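Local coordinates for protein cytosine deaminase (Klebsiella pneumoniae, PDB 4R85) that catalyses the hydrolytic deamination of 5-methylcytosine and probably of cytosine at an iron(II) site in an amidohydrolase-fold barrel, at residues Glu227-Gly232 with Phe257-Ala262; Asn302-Gln307 with Ala353-Leu358; Arg343-Val348 with Tyr381-Arg386. All blocks are in the same frame, centred on the assembly; numbering follows the deposited sequence.

Contact 1. Residues Glu227-Gly232 with Phe257-Ala262; sequences EARVRG and FRLLKA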
ATOM      1  N   GLU A 227      -4.225  13.395 -32.141  1.00 15.65           N
ATOM      2  CA  GLU A 227      -5.064  12.615 -33.044  1.00 11.68           C
ATOM      3  C   GLU A 227      -6.483  12.517 -32.503  1.00 15.08           C
ATOM      4  O   GLU A 227      -7.451  12.638 -33.250  1.00 14.93           O
ATOM      5  CB  GLU A 227      -4.469  11.218 -33.256  1.00 17.35           C
ATOM      6  CG  GLU A 227      -3.204  11.258 -34.117  1.00 15.68           C
ATOM      7  CD  GLU A 227      -3.437  12.038 -35.412  1.00 20.53           C
ATOM      8  OE1 GLU A 227      -2.660  12.982 -35.697  1.00 22.62           O
ATOM      9  OE2 GLU A 227      -4.406  11.714 -36.140  1.00 19.35           O
ATOM     10  N   ALA A 228      -6.606  12.282 -31.201  1.00 13.87           N
ATOM     11  CA  ALA A 228      -7.921  12.188 -30.594  1.00 13.74           C
ATOM     12  C   ALA A 228      -8.693  13.502 -30.760  1.00 14.92           C
ATOM     13  O   ALA A 228      -9.894  13.492 -31.049  1.00 15.97           O
ATOM     14  CB  ALA A 228      -7.792  11.829 -29.133  1.00 17.38           C
ATOM     15  N   ARG A 229      -7.999  14.627 -30.581  1.00 12.60           N
ATOM     16  CA  ARG A 229      -8.641  15.951 -30.659  1.00 16.73           C
ATOM     17  C   ARG A 229      -9.122  16.238 -32.082  1.00 17.12           C
ATOM     18  O   ARG A 229     -10.273  16.612 -32.300  1.00 17.49           O
ATOM     19  CB  ARG A 229      -7.678  17.061 -30.202  1.00 16.00           C
ATOM     20  CG  ARG A 229      -8.337  18.457 -30.125  1.00 17.97           C
ATOM     21  CD  ARG A 229      -7.308  19.594 -30.069  1.00 17.64           C
ATOM     22  NE  ARG A 229      -6.530  19.664 -31.303  1.00 19.84           N
ATOM     23  CZ  ARG A 229      -6.908  20.326 -32.395  1.00 25.39           C
ATOM     24  NH1 ARG A 229      -8.056  20.993 -32.404  1.00 24.95           N
ATOM     25  NH2 ARG A 229      -6.134  20.324 -33.478  1.00 24.02           N
ATOM     26  N   VAL A 230      -8.230  16.044 -33.047  1.00 19.07           N
ATOM     27  CA  VAL A 230      -8.526  16.292 -34.460  1.00 17.75           C
ATOM     28  C   VAL A 230      -9.659  15.402 -34.976  1.00 19.56           C
ATOM     29  O   VAL A 230     -10.510  15.839 -35.765  1.00 21.92           O
ATOM     30  CB  VAL A 230      -7.252  16.092 -35.314  1.00 26.49           C
ATOM     31  CG1 VAL A 230      -7.592  15.903 -36.787  1.00 41.03           C
ATOM     32  CG2 VAL A 230      -6.305  17.263 -35.123  1.00 28.28           C
ATOM     33  N   ARG A 231      -9.681  14.157 -34.513  1.00 18.75           N
ATOM     34  CA  ARG A 231     -10.658  13.184 -34.991  1.00 18.23           C
ATOM     35  C   ARG A 231     -11.967  13.278 -34.207  1.00 19.50           C
ATOM     36  O   ARG A 231     -12.959  12.657 -34.567  1.00 20.10           O
ATOM     37  CB  ARG A 231     -10.074  11.769 -34.916  1.00 18.45           C
ATOM     38  CG  ARG A 231      -8.932  11.513 -35.895  1.00 14.62           C
ATOM     39  CD  ARG A 231      -8.119  10.317 -35.441  1.00 17.32           C
ATOM     40  NE  ARG A 231      -6.823  10.202 -36.124  1.00 16.05           N
ATOM     41  CZ  ARG A 231      -6.541   9.317 -37.078  1.00 17.42           C
ATOM     42  NH1 ARG A 231      -7.460   8.456 -37.488  1.00 14.87           N
ATOM     43  NH2 ARG A 231      -5.322   9.286 -37.613  1.00 15.30           N
ATOM     44  N   GLY A 232     -11.964  14.062 -33.133  1.00 20.24           N
ATOM     45  CA  GLY A 232     -13.143  14.232 -32.305  1.00 16.23           C
ATOM     46  C   GLY A 232     -13.499  12.991 -31.504  1.00 21.53           C
ATOM     47  O   GLY A 232     -14.666  12.745 -31.209  1.00 21.61           O
ATOM     48  N   PHE A 257      -0.488  20.249 -21.101  1.00 12.11           N
ATOM     49  CA  PHE A 257      -1.786  20.147 -20.413  1.00 12.42           C
ATOM     50  C   PHE A 257      -2.920  20.857 -21.156  1.00 13.45           C
ATOM     51  O   PHE A 257      -4.088  20.495 -21.020  1.00 15.01           O
ATOM     52  CB  PHE A 257      -1.694  20.689 -18.975  1.00 14.11           C
ATOM     53  CG  PHE A 257      -1.506  19.616 -17.940  1.00 16.78           C
ATOM     54  CD1 PHE A 257      -2.304  19.584 -16.809  1.00 18.13           C
ATOM     55  CD2 PHE A 257      -0.542  18.632 -18.109  1.00 14.84           C
ATOM     56  CE1 PHE A 257      -2.149  18.600 -15.857  1.00 13.29           C
ATOM     57  CE2 PHE A 257      -0.365  17.643 -17.153  1.00 16.64           C
ATOM     58  CZ  PHE A 257      -1.169  17.625 -16.024  1.00 13.12           C
ATOM     59  N   ARG A 258      -2.586  21.880 -21.927  1.00 15.74           N
ATOM     60  CA  ARG A 258      -3.615  22.572 -22.687  1.00 18.01           C
ATOM     61  C   ARG A 258      -4.209  21.648 -23.748  1.00 17.58           C
ATOM     62  O   ARG A 258      -5.423  21.603 -23.936  1.00 12.76           O
ATOM     63  CB  ARG A 258      -3.038  23.847 -23.296  1.00 19.02           C
ATOM     64  CG  ARG A 258      -2.503  24.795 -22.222  1.00 25.24           C
ATOM     65  CD  ARG A 258      -1.653  25.907 -22.809  1.00 26.67           C
ATOM     66  NE  ARG A 258      -2.463  26.896 -23.509  1.00 27.26           N
ATOM     67  CZ  ARG A 258      -3.091  27.903 -22.907  1.00 25.03           C
ATOM     68  NH1 ARG A 258      -3.811  28.763 -23.618  1.00 30.21           N
ATOM     69  NH2 ARG A 258      -3.013  28.044 -21.594  1.00 26.28           N
ATOM     70  N   LEU A 259      -3.345  20.905 -24.433  1.00 18.06           N
ATOM     71  CA  LEU A 259      -3.783  19.906 -25.402  1.00 11.12           C
ATOM     72  C   LEU A 259      -4.526  18.779 -24.690  1.00 13.61           C
ATOM     73  O   LEU A 259      -5.553  18.301 -25.171  1.00 14.91           O
ATOM     74  CB  LEU A 259      -2.571  19.308 -26.132  1.00 11.76           C
ATOM     75  CG  LEU A 259      -2.852  18.068 -26.990  1.00 10.74           C
ATOM     76  CD1 LEU A 259      -3.953  18.346 -28.019  1.00 11.15           C
ATOM     77  CD2 LEU A 259      -1.567  17.597 -27.682  1.00 10.57           C
ATOM     78  N   LEU A 260      -4.001  18.346 -23.545  1.00 10.56           N
ATOM     79  CA  LEU A 260      -4.594  17.207 -22.851  1.00 13.64           C
ATOM     80  C   LEU A 260      -6.038  17.523 -22.480  1.00 17.32           C
ATOM     81  O   LEU A 260      -6.928  16.699 -22.688  1.00 14.92           O
ATOM     82  CB  LEU A 260      -3.786  16.816 -21.612  1.00 11.92           C
ATOM     83  CG  LEU A 260      -2.365  16.297 -21.843  1.00 14.75           C
ATOM     84  CD1 LEU A 260      -1.768  15.769 -20.537  1.00 15.35           C
ATOM     85  CD2 LEU A 260      -2.344  15.190 -22.916  1.00 15.00           C
ATOM     86  N   LYS A 261      -6.260  18.732 -21.959  1.00 15.42           N
ATOM     87  CA  LYS A 261      -7.604  19.198 -21.636  1.00 16.73           C
ATOM     88  C   LYS A 261      -8.501  19.286 -22.870  1.00 19.34           C
ATOM     89  O   LYS A 261      -9.639  18.813 -22.852  1.00 20.63           O
ATOM     90  CB  LYS A 261      -7.548  20.567 -20.954  1.00 18.64           C
ATOM     91  CG  LYS A 261      -8.912  21.081 -20.516  1.00 29.56           C
ATOM     92  CD  LYS A 261      -9.572  20.082 -19.574  1.00 41.83           C
ATOM     93  CE  LYS A 261     -10.855  20.630 -18.968  1.00 50.04           C
ATOM     94  NZ  LYS A 261     -11.595  19.552 -18.256  1.00 53.52           N
ATOM     95  N   ALA A 262      -7.991  19.905 -23.932  1.00 16.39           N
ATOM     96  CA  ALA A 262      -8.772  20.102 -25.149  1.00 16.33           C
ATOM     97  C   ALA A 262      -9.119  18.768 -25.818  1.00 17.40           C
ATOM     98  O   ALA A 262     -10.176  18.634 -26.436  1.00 15.34           O
ATOM     99  CB  ALA A 262      -8.022  21.000 -26.118  1.00 17.41           C
TER
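R229 of helix 220-231 lies against L259 and A262 of helix 250-263, two successive outer helices of the (beta/alpha)8 barrel typical of amidohydrolases; strand 237-240 comes between them in the chain. The meeting is at the surface and buries 118 Å² in all. No hydrogen bond joins the two segments. The apolar part rests on the aliphatic stem of R229: its CD comes within 4.1 Å of L259 CD1 and 4.3 Å of A262 CB, while R229 CG passes 4.1 Å from A262 O. With CG anti to the backbone N (chi1 -174°) the stem reaches out toward helix 250-263, and the bend at chi3 (65°) then turns the guanidinium off that line. The L259 side chain crosses the arginine at about a right angle, its CD1 lying at the guanidinium edge, near the plane. L260, a buried residue, packs on L221 and A225 of helix 220-231, so the two helices also meet beyond R229.

Charged contacts stay within helix 220-231 or run to other parts. R229 NE forms a salt bridge with E226, three residues earlier on the same helix. One turn of helix separates E227 from R231, whose NH1 also reaches D197 and Q200 of helix 185-202. A Schellman motif ends the helix, G232 having positive phi (70°) and its N bonding R229 O at 3.2 Å. In the E227 pair two of the guanidinium nitrogens converge side-on upon one oxygen: R231 NE lies 2.9 Å from E227 OE2, on its anti lone pair, and R231 NH2 3.0 Å from E227 OE2, above the carboxylate plane.

Contact 2. Residues Asn302-Gln307 with Ala353-Leu358; sequences NVCFAQ and ARALCL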
ATOM      1  N   ASN A 302     -10.008  13.551 -16.632  1.00 11.93           N
ATOM      2  CA  ASN A 302     -10.401  12.304 -15.986  1.00 12.82           C
ATOM      3  C   ASN A 302      -9.225  11.346 -15.830  1.00 13.96           C
ATOM      4  O   ASN A 302      -8.607  10.961 -16.819  1.00 15.35           O
ATOM      5  CB  ASN A 302     -11.493  11.606 -16.781  1.00 17.20           C
ATOM      6  CG  ASN A 302     -12.121  10.466 -16.010  1.00 15.91           C
ATOM      7  OD1 ASN A 302     -12.542  10.641 -14.869  1.00 14.74           O
ATOM      8  ND2 ASN A 302     -12.169   9.289 -16.618  1.00 14.55           N
ATOM      9  N   VAL A 303      -8.938  10.948 -14.594  1.00 11.10           N
ATOM     10  CA  VAL A 303      -7.848  10.000 -14.324  1.00 13.43           C
ATOM     11  C   VAL A 303      -8.343   8.955 -13.316  1.00 12.18           C
ATOM     12  O   VAL A 303      -9.221   9.237 -12.497  1.00 14.07           O
ATOM     13  CB  VAL A 303      -6.565  10.738 -13.824  1.00 10.75           C
ATOM     14  CG1 VAL A 303      -6.847  11.505 -12.533  1.00 13.96           C
ATOM     15  CG2 VAL A 303      -5.380   9.779 -13.642  1.00 10.38           C
ATOM     16  N   CYS A 304      -7.824   7.737 -13.398  1.00 10.32           N
ATOM     17  CA  CYS A 304      -8.228   6.706 -12.452  1.00 13.20           C
ATOM     18  C   CYS A 304      -7.094   5.718 -12.184  1.00 14.78           C
ATOM     19  O   CYS A 304      -6.048   5.800 -12.819  1.00 14.05           O
ATOM     20  CB  CYS A 304      -9.480   5.993 -12.957  1.00 13.72           C
ATOM     21  SG  CYS A 304      -9.222   5.130 -14.515  1.00 18.60           S
ATOM     22  N   PHE A 305      -7.300   4.806 -11.233  1.00 11.95           N
ATOM     23  CA  PHE A 305      -6.262   3.846 -10.832  1.00  9.79           C
ATOM     24  C   PHE A 305      -6.609   2.422 -11.244  1.00 14.55           C
ATOM     25  O   PHE A 305      -7.782   2.050 -11.295  1.00 15.51           O
ATOM     26  CB  PHE A 305      -6.063   3.861  -9.318  1.00 12.27           C
ATOM     27  CG  PHE A 305      -5.437   5.115  -8.788  1.00 13.39           C
ATOM     28  CD1 PHE A 305      -4.235   5.578  -9.305  1.00 11.41           C
ATOM     29  CD2 PHE A 305      -6.048   5.833  -7.760  1.00 16.95           C
ATOM     30  CE1 PHE A 305      -3.645   6.737  -8.815  1.00 12.27           C
ATOM     31  CE2 PHE A 305      -5.462   6.995  -7.256  1.00 15.52           C
ATOM     32  CZ  PHE A 305      -4.262   7.448  -7.790  1.00 12.14           C
ATOM     33  N   ALA A 306      -5.580   1.616 -11.509  1.00 12.22           N
ATOM     34  CA  ALA A 306      -5.795   0.244 -11.933  1.00 12.25           C
ATOM     35  C   ALA A 306      -4.711  -0.679 -11.385  1.00 13.70           C
ATOM     36  O   ALA A 306      -3.622  -0.234 -11.037  1.00 13.68           O
ATOM     37  CB  ALA A 306      -5.818   0.165 -13.452  1.00 14.40           C
ATOM     38  N   GLN A 307      -5.019  -1.969 -11.323  1.00 16.97           N
ATOM     39  CA  GLN A 307      -4.070  -2.959 -10.815  1.00 15.84           C
ATOM     40  C   GLN A 307      -2.968  -3.350 -11.802  1.00 15.95           C
ATOM     41  O   GLN A 307      -1.845  -3.595 -11.383  1.00 14.49           O
ATOM     42  CB  GLN A 307      -4.809  -4.211 -10.317  1.00 21.32           C
ATOM     43  CG  GLN A 307      -5.705  -3.914  -9.113  1.00 22.95           C
ATOM     44  CD  GLN A 307      -6.600  -5.066  -8.727  1.00 30.82           C
ATOM     45  OE1 GLN A 307      -6.149  -6.040  -8.128  1.00 33.34           O
ATOM     46  NE2 GLN A 307      -7.877  -4.957  -9.057  1.00 24.60           N
ATOM     47  N   ALA A 353     -15.295   4.216 -14.676  1.00 14.08           N
ATOM     48  CA  ALA A 353     -16.453   3.955 -15.530  1.00 15.72           C
ATOM     49  C   ALA A 353     -16.479   4.897 -16.735  1.00 19.03           C
ATOM     50  O   ALA A 353     -16.897   4.516 -17.822  1.00 15.71           O
ATOM     51  CB  ALA A 353     -17.753   4.058 -14.740  1.00 13.54           C
ATOM     52  N   ARG A 354     -16.035   6.134 -16.534  1.00 16.03           N
ATOM     53  CA  ARG A 354     -15.980   7.096 -17.629  1.00 20.70           C
ATOM     54  C   ARG A 354     -14.932   6.689 -18.669  1.00 19.12           C
ATOM     55  O   ARG A 354     -15.150   6.835 -19.872  1.00 18.03           O
ATOM     56  CB  ARG A 354     -15.673   8.489 -17.088  1.00 18.88           C
ATOM     57  CG  ARG A 354     -15.615   9.568 -18.150  1.00 21.92           C
ATOM     58  CD  ARG A 354     -15.514  10.950 -17.497  1.00 31.13           C
ATOM     59  NE  ARG A 354     -15.095  11.972 -18.452  1.00 38.95           N
ATOM     60  CZ  ARG A 354     -14.733  13.210 -18.123  1.00 43.82           C
ATOM     61  NH1 ARG A 354     -14.724  13.593 -16.850  1.00 38.70           N
ATOM     62  NH2 ARG A 354     -14.366  14.063 -19.071  1.00 45.98           N
ATOM     63  N   ALA A 355     -13.796   6.185 -18.196  1.00 15.92           N
ATOM     64  CA  ALA A 355     -12.724   5.726 -19.084  1.00 16.18           C
ATOM     65  C   ALA A 355     -13.221   4.566 -19.942  1.00 14.94           C
ATOM     66  O   ALA A 355     -12.870   4.443 -21.113  1.00 15.11           O
ATOM     67  CB  ALA A 355     -11.507   5.317 -18.275  1.00 17.58           C
ATOM     68  N   LEU A 356     -14.062   3.727 -19.355  1.00 13.99           N
ATOM     69  CA  LEU A 356     -14.604   2.574 -20.063  1.00 15.64           C
ATOM     70  C   LEU A 356     -15.867   2.926 -20.846  1.00 16.47           C
ATOM     71  O   LEU A 356     -16.470   2.054 -21.464  1.00 16.95           O
ATOM     72  CB  LEU A 356     -14.865   1.411 -19.095  1.00 13.81           C
ATOM     73  CG  LEU A 356     -13.702   0.405 -18.962  1.00 13.74           C
ATOM     74  CD1 LEU A 356     -12.388   1.077 -18.599  1.00 17.17           C
ATOM     75  CD2 LEU A 356     -14.017  -0.698 -17.955  1.00 16.57           C
ATOM     76  N   CYS A 357     -16.256   4.205 -20.827  1.00 14.27           N
ATOM     77  CA  CYS A 357     -17.456   4.664 -21.541  1.00 15.98           C
ATOM     78  C   CYS A 357     -18.698   3.866 -21.182  1.00 16.37           C
ATOM     79  O   CYS A 357     -19.473   3.495 -22.066  1.00 17.69           O
ATOM     80  CB  CYS A 357     -17.257   4.592 -23.059  1.00 15.68           C
ATOM     81  SG  CYS A 357     -16.041   5.744 -23.694  1.00 21.85           S
ATOM     82  N   LEU A 358     -18.906   3.610 -19.896  1.00 17.51           N
ATOM     83  CA  LEU A 358     -20.054   2.798 -19.481  1.00 15.10           C
ATOM     84  C   LEU A 358     -21.366   3.572 -19.560  1.00 21.76           C
ATOM     85  O   LEU A 358     -22.436   2.980 -19.734  1.00 22.94           O
ATOM     86  CB  LEU A 358     -19.838   2.246 -18.070  1.00 14.15           C
ATOM     87  CG  LEU A 358     -18.611   1.350 -17.932  1.00 16.43           C
ATOM     88  CD1 LEU A 358     -18.480   0.842 -16.505  1.00 18.94           C
ATOM     89  CD2 LEU A 358     -18.684   0.192 -18.935  1.00 22.48           C
TER
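N302 lays its side chain along R354, the two running in opposite directions with amide and guanidinium planes stacked 17° apart. N302 CB sits 3.7 Å above the guanidinium plane of R354, toward its rim; farther along, N302 CG is 3.7 Å from R354 CD and N302 ND2 3.6 Å from R354 CB. CG of the asparagine is anti to the backbone N (chi1 -168°), which places ND2 between helix 350-355, whose N351 O accepts from it, and strand 266-269, whose N266 OD1 accepts too. This buried amide thereby ties N302 to the first turn of the helix and to the neighbouring strand. V303 turns its side chain the other way, onto F267 and F347, while its carbonyl oxygen is bonded by the N351 side chain. Strand 303-305 is the eighth strand of the (beta/alpha)8 barrel, and helix 350-355 comes later in the chain, after helices 322-332 and 338-342. C304 points back to helix 350-355; also touching P55 of strand 47-57 and I268 of strand 266-269, it sets its SG 4.4 Å from A355 CB.

Contact 3. Residues Arg343-Val348 with Tyr381-Arg386; sequences RCLDFV and YEAVRR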
ATOM      1  N   ARG A 343     -13.321  12.393  -1.395  1.00 15.10           N
ATOM      2  CA  ARG A 343     -13.849  11.963  -2.698  1.00 13.68           C
ATOM      3  C   ARG A 343     -12.945  10.942  -3.400  1.00 14.38           C
ATOM      4  O   ARG A 343     -13.060  10.746  -4.615  1.00 14.63           O
ATOM      5  CB  ARG A 343     -14.087  13.176  -3.627  1.00 16.32           C
ATOM      6  CG  ARG A 343     -12.918  14.172  -3.763  1.00 16.58           C
ATOM      7  CD  ARG A 343     -11.720  13.633  -4.556  1.00 25.05           C
ATOM      8  NE  ARG A 343     -12.067  13.323  -5.942  1.00 24.16           N
ATOM      9  CZ  ARG A 343     -11.489  13.882  -6.999  1.00 21.20           C
ATOM     10  NH1 ARG A 343     -11.886  13.556  -8.226  1.00 22.72           N
ATOM     11  NH2 ARG A 343     -10.510  14.764  -6.831  1.00 22.40           N
ATOM     12  N   CYS A 344     -12.044  10.305  -2.658  1.00 12.93           N
ATOM     13  CA  CYS A 344     -11.036   9.439  -3.293  1.00 14.93           C
ATOM     14  C   CYS A 344     -11.622   8.219  -3.997  1.00 14.16           C
ATOM     15  O   CYS A 344     -10.974   7.622  -4.871  1.00 13.89           O
ATOM     16  CB  CYS A 344      -9.968   8.995  -2.289  1.00 15.95           C
ATOM     17  SG  CYS A 344     -10.592   7.938  -0.955  1.00 18.90           S
ATOM     18  N   LEU A 345     -12.845   7.834  -3.648  1.00 13.13           N
ATOM     19  CA  LEU A 345     -13.431   6.670  -4.324  1.00 14.22           C
ATOM     20  C   LEU A 345     -13.734   6.931  -5.810  1.00 15.17           C
ATOM     21  O   LEU A 345     -13.906   5.978  -6.590  1.00 14.64           O
ATOM     22  CB  LEU A 345     -14.669   6.141  -3.582  1.00 19.24           C
ATOM     23  CG  LEU A 345     -14.383   5.390  -2.273  1.00 15.94           C
ATOM     24  CD1 LEU A 345     -15.680   4.915  -1.607  1.00 16.09           C
ATOM     25  CD2 LEU A 345     -13.417   4.217  -2.506  1.00 17.82           C
ATOM     26  N   ASP A 346     -13.779   8.208  -6.198  1.00 15.39           N
ATOM     27  CA  ASP A 346     -13.881   8.589  -7.613  1.00 18.66           C
ATOM     28  C   ASP A 346     -12.892   7.820  -8.498  1.00 15.76           C
ATOM     29  O   ASP A 346     -13.213   7.439  -9.626  1.00 12.88           O
ATOM     30  CB  ASP A 346     -13.569  10.075  -7.813  1.00 16.72           C
ATOM     31  CG  ASP A 346     -14.668  11.005  -7.313  1.00 23.22           C
ATOM     32  OD1 ASP A 346     -15.781  10.545  -6.965  1.00 21.14           O
ATOM     33  OD2 ASP A 346     -14.400  12.227  -7.297  1.00 19.68           O
ATOM     34  N   PHE A 347     -11.679   7.625  -7.995  1.00 11.48           N
ATOM     35  CA  PHE A 347     -10.584   7.095  -8.813  1.00 13.89           C
ATOM     36  C   PHE A 347     -10.671   5.603  -9.097  1.00 15.96           C
ATOM     37  O   PHE A 347      -9.915   5.082  -9.924  1.00 16.18           O
ATOM     38  CB  PHE A 347      -9.230   7.457  -8.191  1.00 16.51           C
ATOM     39  CG  PHE A 347      -9.028   8.941  -8.054  1.00 17.87           C
ATOM     40  CD1 PHE A 347      -8.853   9.730  -9.183  1.00 19.09           C
ATOM     41  CD2 PHE A 347      -9.055   9.550  -6.810  1.00 18.75           C
ATOM     42  CE1 PHE A 347      -8.691  11.105  -9.074  1.00 20.73           C
ATOM     43  CE2 PHE A 347      -8.896  10.920  -6.693  1.00 19.23           C
ATOM     44  CZ  PHE A 347      -8.711  11.700  -7.824  1.00 21.48           C
ATOM     45  N   VAL A 348     -11.591   4.918  -8.419  1.00 11.95           N
ATOM     46  CA  VAL A 348     -11.774   3.484  -8.634  1.00 11.45           C
ATOM     47  C   VAL A 348     -13.230   3.116  -8.904  1.00 18.57           C
ATOM     48  O   VAL A 348     -13.580   1.938  -8.946  1.00 14.77           O
ATOM     49  CB  VAL A 348     -11.245   2.665  -7.463  1.00 11.72           C
ATOM     50  CG1 VAL A 348      -9.734   2.896  -7.310  1.00 14.89           C
ATOM     51  CG2 VAL A 348     -11.989   3.029  -6.192  1.00 16.40           C
ATOM     52  N   TYR A 381     -13.286   8.289   3.041  1.00 18.50           N
ATOM     53  CA  TYR A 381     -12.129   8.315   3.932  1.00 16.69           C
ATOM     54  C   TYR A 381     -11.986   7.025   4.731  1.00 20.59           C
ATOM     55  O   TYR A 381     -10.910   6.428   4.783  1.00 16.51           O
ATOM     56  CB  TYR A 381     -12.248   9.498   4.893  1.00 18.74           C
ATOM     57  CG  TYR A 381     -11.225   9.492   6.004  1.00 21.52           C
ATOM     58  CD1 TYR A 381      -9.920   9.899   5.770  1.00 22.08           C
ATOM     59  CD2 TYR A 381     -11.566   9.083   7.289  1.00 27.32           C
ATOM     60  CE1 TYR A 381      -8.982   9.905   6.780  1.00 19.80           C
ATOM     61  CE2 TYR A 381     -10.634   9.083   8.309  1.00 28.73           C
ATOM     62  CZ  TYR A 381      -9.342   9.499   8.047  1.00 29.52           C
ATOM     63  OH  TYR A 381      -8.408   9.508   9.056  1.00 34.91           O
ATOM     64  N   GLU A 382     -13.074   6.597   5.362  1.00 17.94           N
ATOM     65  CA  GLU A 382     -13.043   5.365   6.140  1.00 21.10           C
ATOM     66  C   GLU A 382     -12.836   4.141   5.252  1.00 21.29           C
ATOM     67  O   GLU A 382     -12.166   3.191   5.651  1.00 20.39           O
ATOM     68  CB  GLU A 382     -14.312   5.236   6.988  1.00 18.35           C
ATOM     69  CG  GLU A 382     -14.332   6.228   8.137  1.00 24.28           C
ATOM     70  CD  GLU A 382     -13.219   5.950   9.143  1.00 33.52           C
ATOM     71  OE1 GLU A 382     -13.024   4.769   9.497  1.00 34.06           O
ATOM     72  OE2 GLU A 382     -12.536   6.901   9.572  1.00 40.80           O
ATOM     73  N   ALA A 383     -13.399   4.172   4.049  1.00 17.15           N
ATOM     74  CA  ALA A 383     -13.234   3.059   3.117  1.00 16.38           C
ATOM     75  C   ALA A 383     -11.757   2.790   2.835  1.00 17.53           C
ATOM     76  O   ALA A 383     -11.304   1.646   2.931  1.00 17.83           O
ATOM     77  CB  ALA A 383     -14.004   3.316   1.817  1.00 15.58           C
ATOM     78  N   VAL A 384     -10.995   3.837   2.524  1.00 18.66           N
ATOM     79  CA  VAL A 384      -9.576   3.651   2.210  1.00 16.09           C
ATOM     80  C   VAL A 384      -8.723   3.440   3.468  1.00 19.30           C
ATOM     81  O   VAL A 384      -7.764   2.654   3.462  1.00 17.49           O
ATOM     82  CB  VAL A 384      -8.997   4.778   1.291  1.00 17.41           C
ATOM     83  CG1 VAL A 384      -8.785   6.078   2.045  1.00 21.12           C
ATOM     84  CG2 VAL A 384      -7.667   4.313   0.653  1.00 18.72           C
ATOM     85  N   ARG A 385      -9.087   4.111   4.556  1.00 18.05           N
ATOM     86  CA  ARG A 385      -8.313   3.988   5.784  1.00 19.00           C
ATOM     87  C   ARG A 385      -8.405   2.582   6.348  1.00 22.25           C
ATOM     88  O   ARG A 385      -7.403   2.035   6.814  1.00 16.46           O
ATOM     89  CB  ARG A 385      -8.773   4.969   6.859  1.00 15.20           C
ATOM     90  CG  ARG A 385      -7.841   4.965   8.065  1.00 15.56           C
ATOM     91  CD  ARG A 385      -8.344   5.852   9.197  1.00 17.38           C
ATOM     92  NE  ARG A 385      -9.563   5.329   9.807  1.00 18.43           N
ATOM     93  CZ  ARG A 385      -9.601   4.359  10.724  1.00 22.99           C
ATOM     94  NH1 ARG A 385     -10.769   3.957  11.220  1.00 21.67           N
ATOM     95  NH2 ARG A 385      -8.480   3.786  11.147  1.00 20.99           N
ATOM     96  N   ARG A 386      -9.613   2.022   6.321  1.00 17.75           N
ATOM     97  CA  ARG A 386      -9.857   0.699   6.887  1.00 17.43           C
ATOM     98  C   ARG A 386      -9.713  -0.436   5.874  1.00 18.83           C
ATOM     99  O   ARG A 386      -9.791  -1.599   6.256  1.00 19.37           O
ATOM    100  CB  ARG A 386     -11.249   0.635   7.513  1.00 17.12           C
ATOM    101  CG  ARG A 386     -11.478   1.698   8.574  1.00 23.59           C
ATOM    102  CD  ARG A 386     -12.337   1.178   9.707  1.00 37.23           C
ATOM    103  NE  ARG A 386     -13.759   1.414   9.500  1.00 48.45           N
ATOM    104  CZ  ARG A 386     -14.657   0.457   9.285  1.00 51.26           C
ATOM    105  NH1 ARG A 386     -15.937   0.774   9.119  1.00 43.52           N
ATOM    106  NH2 ARG A 386     -14.283  -0.817   9.238  1.00 50.91           N
TER
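A short 3-10 turn, 344-347, in the chain between helices 338-342 and 350-355 packs against helix 380-386, which lies in the chain between strands 372-375 and 390-395, after the eighth strand of the amidohydrolase barrel. Two apolar pairs make the contact. C344 SG meets V384 at CG1 (4.0 Å) and lies 4.2 Å from V384 CB; its chi1 of 65° sets the sulfur between the backbone N and the carbonyl carbon, pointing at the helix. Next to it, L345 leaves its backbone obliquely, yet an extended chi2 (180°) brings CD1 to 4.1 Å from A383 CB. All four residues are buried. No hydrogen bond joins the two segments, but the backbone N of L345 is bonded to D380 OD2, from the residue just before Y381, and L330 packs on C344 and L341 on V384.

Charged side chains lie on both segments. On the helix, E382 gathers R385 and R386 into a salt-bridge network, with R385 NH1 3.0 Å from E382 OE1, on its syn lone pair, and a weak bond from R386 NE to the same oxygen. The helix also faces the dimer partner: Y381 OH is hydrogen-bonded to P316 O of the second subunit, and R385 NH2 to G318 O of that subunit. On the turn, R343 grips D346 OD2 side-on with NE and NH1; R343 NH2 also pairs with D297, and D346 OD1 with R9. R343 NE stands 2.9 Å from D346 OD2, and F347 CZ lies 3.5 Å above one face of the R343 guanidinium.

How the contacts relate
Contacts 2 and 3 are neighbours, their centres about 15 Å apart, and interlock: their segments alternate along the chain, and F305 N of contact 2 is 2.9 Å from F347 O of contact 3, a probable hydrogen bond joining the eighth barrel strand to the 3-10 turn. Contact 1 comes earlier in the chain, on outer helices; its centre is about 18 Å from that of contact 2 and 30 Å from that of contact 3, and it touches neither. Contact 2 is tied to the active site in sequence: the C304 side chain is about 12 Å from the iron, and Q307 is followed directly by the iron ligand D308. Contact 3 instead borders the second subunit.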